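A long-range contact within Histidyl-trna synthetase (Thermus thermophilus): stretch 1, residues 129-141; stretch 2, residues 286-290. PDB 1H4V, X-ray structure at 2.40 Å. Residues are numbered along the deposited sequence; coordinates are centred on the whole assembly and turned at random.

Stretch 1, residues 129-141: YEALGSENPILDA
Stretch 2, residues 286-290: GRYDG

How are the two backbones laid out? Stretch 1 runs as a strand through residues 129-132, turns through Gly133 to Asn136 and enters a helix that includes Ile138 to Ala141; stretch 2 is the end of a strand, Gly286 and Arg287, followed by a short loop. The two stretches stay well apart, with CA atoms 7.1 Å apart between Asp140 and Gly286 and 8.3 Å between Glu135 and Asp289, so side chains span the gap; in this register Glu135 to Asp140 runs antiparallel to Gly286 to Asp289. Gly286 opens stretch 2 at phi/psi 151/-172, where a CB would be jammed against the preceding carbonyl oxygen, and Gly133 at 111/-5 meets the same restriction. Together the stretches bury 369 Å².

What does Arg287 hold on to? At phi/psi -84/145, its CA-to-CB bond points toward stretch 1, and the chain runs out through t, t and m chi angles, with chi4 at -73°. The guanidinium meets Asp140 in a two-pronged salt bridge: Arg287 NE donates to Asp140 OD1 at 3.0 Å and Arg287 NH2 to Asp140 OD2 at 2.6 Å, both nearly straight. Asp140, in the m rotamer with its CA-to-CB bond also toward its partner, lies at the edge of the guanidinium, where the N-H groups point. NH1 of Arg287 donates to the carbonyl O of Ser134 at 3.0 Å, and NH2 reaches the same oxygen in a weak bond of 3.4 Å. The carbonyl O of Glu135 lies over one face of the group.

Why does the loop of stretch 1 fit around this arginine? Asn136 N donates to Ser134 OG at 3.1 Å, tying down the turn, while Asn136 OD1 accepts from Ile138 N at 2.9 Å and caps the helix. Ser134 (-142/148), Glu135 (-99/-6) and Asn136 (-51/123) lead into the helix that carries Asp140, so one guanidinium can bind both the loop and the helix.

How does Tyr288 reach the strand? Its backbone is at -147/62 and its chi angles are 50° (p) and 81°; CA-to-CB points sideways, but the ring end comes nearer. Leu132 (m, t) brings CD2 to 3.8 Å from Tyr288 CE1, an apolar contact at the ring edge. Tyr288 OH donates a weak hydrogen bond to Glu130 OE1 at 2.9 Å, the carboxylate being brought there by chi1 of -116°, between wells, and chi2 of 53°. The hydroxyl is crowded in the model, so its exact place is less sure.

Where does Asp289 stand before the chain reaches Gly290? With phi/psi -57/-23 and an m rotamer, its CA-to-CB bond points toward stretch 1, yet its OD2 turns to its neighbour, accepting from Arg287 NH1 at 3.2 Å in a salt bridge that helps steady the guanidinium. Glu135 (t, p) adds charge from the other stretch: its OE2, whose position is less certain, is 3.5 Å from Arg287 NH1, well out of the guanidinium plane, so the attraction is purely electrostatic. Gly290, at -98/7, makes no contact and takes the N-cap position of the next helix.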

# COMPACT_ATOMS: atom_id res chain seq x y z
N TYR A 129 11.00 10.84 -0.68
CA TYR A 129 11.79 11.15 0.51
C TYR A 129 11.83 12.67 0.59
O TYR A 129 12.13 13.34 -0.39
CB TYR A 129 13.22 10.63 0.38
CG TYR A 129 14.11 11.19 1.47
CD1 TYR A 129 14.01 10.74 2.79
CD2 TYR A 129 15.02 12.20 1.18
CE1 TYR A 129 14.80 11.29 3.80
CE2 TYR A 129 15.82 12.76 2.18
CZ TYR A 129 15.70 12.29 3.48
OH TYR A 129 16.49 12.84 4.47
N GLU A 130 11.56 13.20 1.77
CA GLU A 130 11.55 14.64 1.97
C GLU A 130 12.16 15.04 3.33
O GLU A 130 11.82 14.47 4.37
CB GLU A 130 10.10 15.13 1.89
CG GLU A 130 9.77 16.08 0.74
CD GLU A 130 10.15 15.58 -0.64
OE1 GLU A 130 10.93 16.27 -1.32
OE2 GLU A 130 9.68 14.50 -1.07
N ALA A 131 13.07 16.00 3.29
CA ALA A 131 13.72 16.54 4.49
C ALA A 131 13.29 18.00 4.54
O ALA A 131 13.76 18.82 3.75
CB ALA A 131 15.23 16.45 4.35
N LEU A 132 12.38 18.32 5.45
CA LEU A 132 11.84 19.68 5.57
C LEU A 132 12.28 20.43 6.82
O LEU A 132 12.39 19.84 7.89
CB LEU A 132 10.32 19.62 5.56
CG LEU A 132 9.73 18.72 4.48
CD1 LEU A 132 8.28 18.38 4.82
CD2 LEU A 132 9.82 19.42 3.16
N GLY A 133 12.49 21.73 6.66
CA GLY A 133 12.87 22.57 7.78
C GLY A 133 14.27 23.14 7.82
O GLY A 133 14.58 23.93 8.70
N SER A 134 15.13 22.76 6.89
CA SER A 134 16.48 23.27 6.91
C SER A 134 17.07 23.58 5.55
O SER A 134 16.77 22.93 4.55
CB SER A 134 17.39 22.28 7.65
OG SER A 134 18.73 22.74 7.65
N GLU A 135 17.94 24.59 5.51
CA GLU A 135 18.61 25.01 4.29
C GLU A 135 20.02 24.42 4.21
O GLU A 135 20.72 24.56 3.20
CB GLU A 135 18.69 26.54 4.25
CG GLU A 135 19.41 27.09 3.04
CD GLU A 135 18.60 26.94 1.76
OE1 GLU A 135 19.21 26.81 0.68
OE2 GLU A 135 17.35 26.96 1.85
N ASN A 136 20.44 23.77 5.29
CA ASN A 136 21.77 23.17 5.37
C ASN A 136 22.12 22.27 4.18
O ASN A 136 21.40 21.33 3.88
CB ASN A 136 21.90 22.36 6.67
CG ASN A 136 23.34 22.11 7.04
OD1 ASN A 136 24.10 21.54 6.27
ND2 ASN A 136 23.73 22.55 8.24
N PRO A 137 23.23 22.56 3.48
CA PRO A 137 23.68 21.79 2.31
C PRO A 137 23.96 20.32 2.59
O PRO A 137 24.04 19.50 1.67
CB PRO A 137 24.91 22.57 1.83
CG PRO A 137 25.40 23.23 3.07
CD PRO A 137 24.14 23.69 3.74
N ILE A 138 24.13 19.98 3.86
CA ILE A 138 24.35 18.60 4.22
C ILE A 138 23.11 17.79 3.82
O ILE A 138 23.22 16.67 3.35
CB ILE A 138 24.62 18.45 5.75
CG1 ILE A 138 26.08 18.82 6.05
CG2 ILE A 138 24.33 17.03 6.22
CD1 ILE A 138 26.42 18.93 7.53
N LEU A 139 21.93 18.38 3.97
CA LEU A 139 20.70 17.69 3.63
C LEU A 139 20.56 17.40 2.14
O LEU A 139 19.97 16.38 1.76
CB LEU A 139 19.50 18.48 4.12
CG LEU A 139 19.58 18.67 5.63
CD1 LEU A 139 18.53 19.64 6.09
CD2 LEU A 139 19.43 17.32 6.32
N ASP A 140 21.11 18.28 1.30
CA ASP A 140 21.05 18.08 -0.14
C ASP A 140 21.93 16.90 -0.53
O ASP A 140 21.54 16.03 -1.30
CB ASP A 140 21.53 19.34 -0.88
CG ASP A 140 20.78 20.58 -0.44
OD1 ASP A 140 20.38 21.38 -1.31
OD2 ASP A 140 20.61 20.77 0.78
N ALA A 141 23.14 16.86 0.03
CA ALA A 141 24.05 15.77 -0.26
C ALA A 141 23.45 14.45 0.25
O ALA A 141 23.61 13.40 -0.38
CB ALA A 141 25.41 16.03 0.40
N GLY A 286 15.54 17.59 -5.60
CA GLY A 286 16.25 18.81 -5.31
C GLY A 286 15.55 19.63 -4.26
O GLY A 286 14.58 19.19 -3.65
N ARG A 287 16.05 20.85 -4.06
CA ARG A 287 15.53 21.77 -3.06
C ARG A 287 14.33 22.55 -3.61
O ARG A 287 14.29 22.88 -4.80
CB ARG A 287 16.67 22.68 -2.62
CG ARG A 287 16.35 23.69 -1.54
CD ARG A 287 17.65 24.25 -0.98
NE ARG A 287 18.34 23.29 -0.12
CZ ARG A 287 17.92 22.98 1.11
NH1 ARG A 287 16.83 23.55 1.62
NH2 ARG A 287 18.59 22.10 1.85
N TYR A 288 13.36 22.82 -2.75
CA TYR A 288 12.14 23.53 -3.15
C TYR A 288 11.59 24.41 -2.04
O TYR A 288 10.46 24.23 -1.59
CB TYR A 288 11.08 22.52 -3.54
CG TYR A 288 10.89 21.45 -2.50
CD1 TYR A 288 10.11 21.67 -1.36
CD2 TYR A 288 11.54 20.22 -2.62
CE1 TYR A 288 9.98 20.71 -0.38
CE2 TYR A 288 11.42 19.25 -1.65
CZ TYR A 288 10.64 19.50 -0.53
OH TYR A 288 10.55 18.55 0.46
N ASP A 289 12.38 25.39 -1.62
CA ASP A 289 12.01 26.28 -0.53
C ASP A 289 10.72 27.11 -0.56
O ASP A 289 10.22 27.48 0.50
CB ASP A 289 13.21 27.19 -0.23
CG ASP A 289 14.46 26.39 0.15
OD1 ASP A 289 15.55 26.99 0.27
OD2 ASP A 289 14.35 25.15 0.33
N GLY A 290 10.15 27.40 -1.73
CA GLY A 290 8.93 28.20 -1.74
C GLY A 290 7.58 27.49 -1.87
O GLY A 290 6.55 28.15 -1.99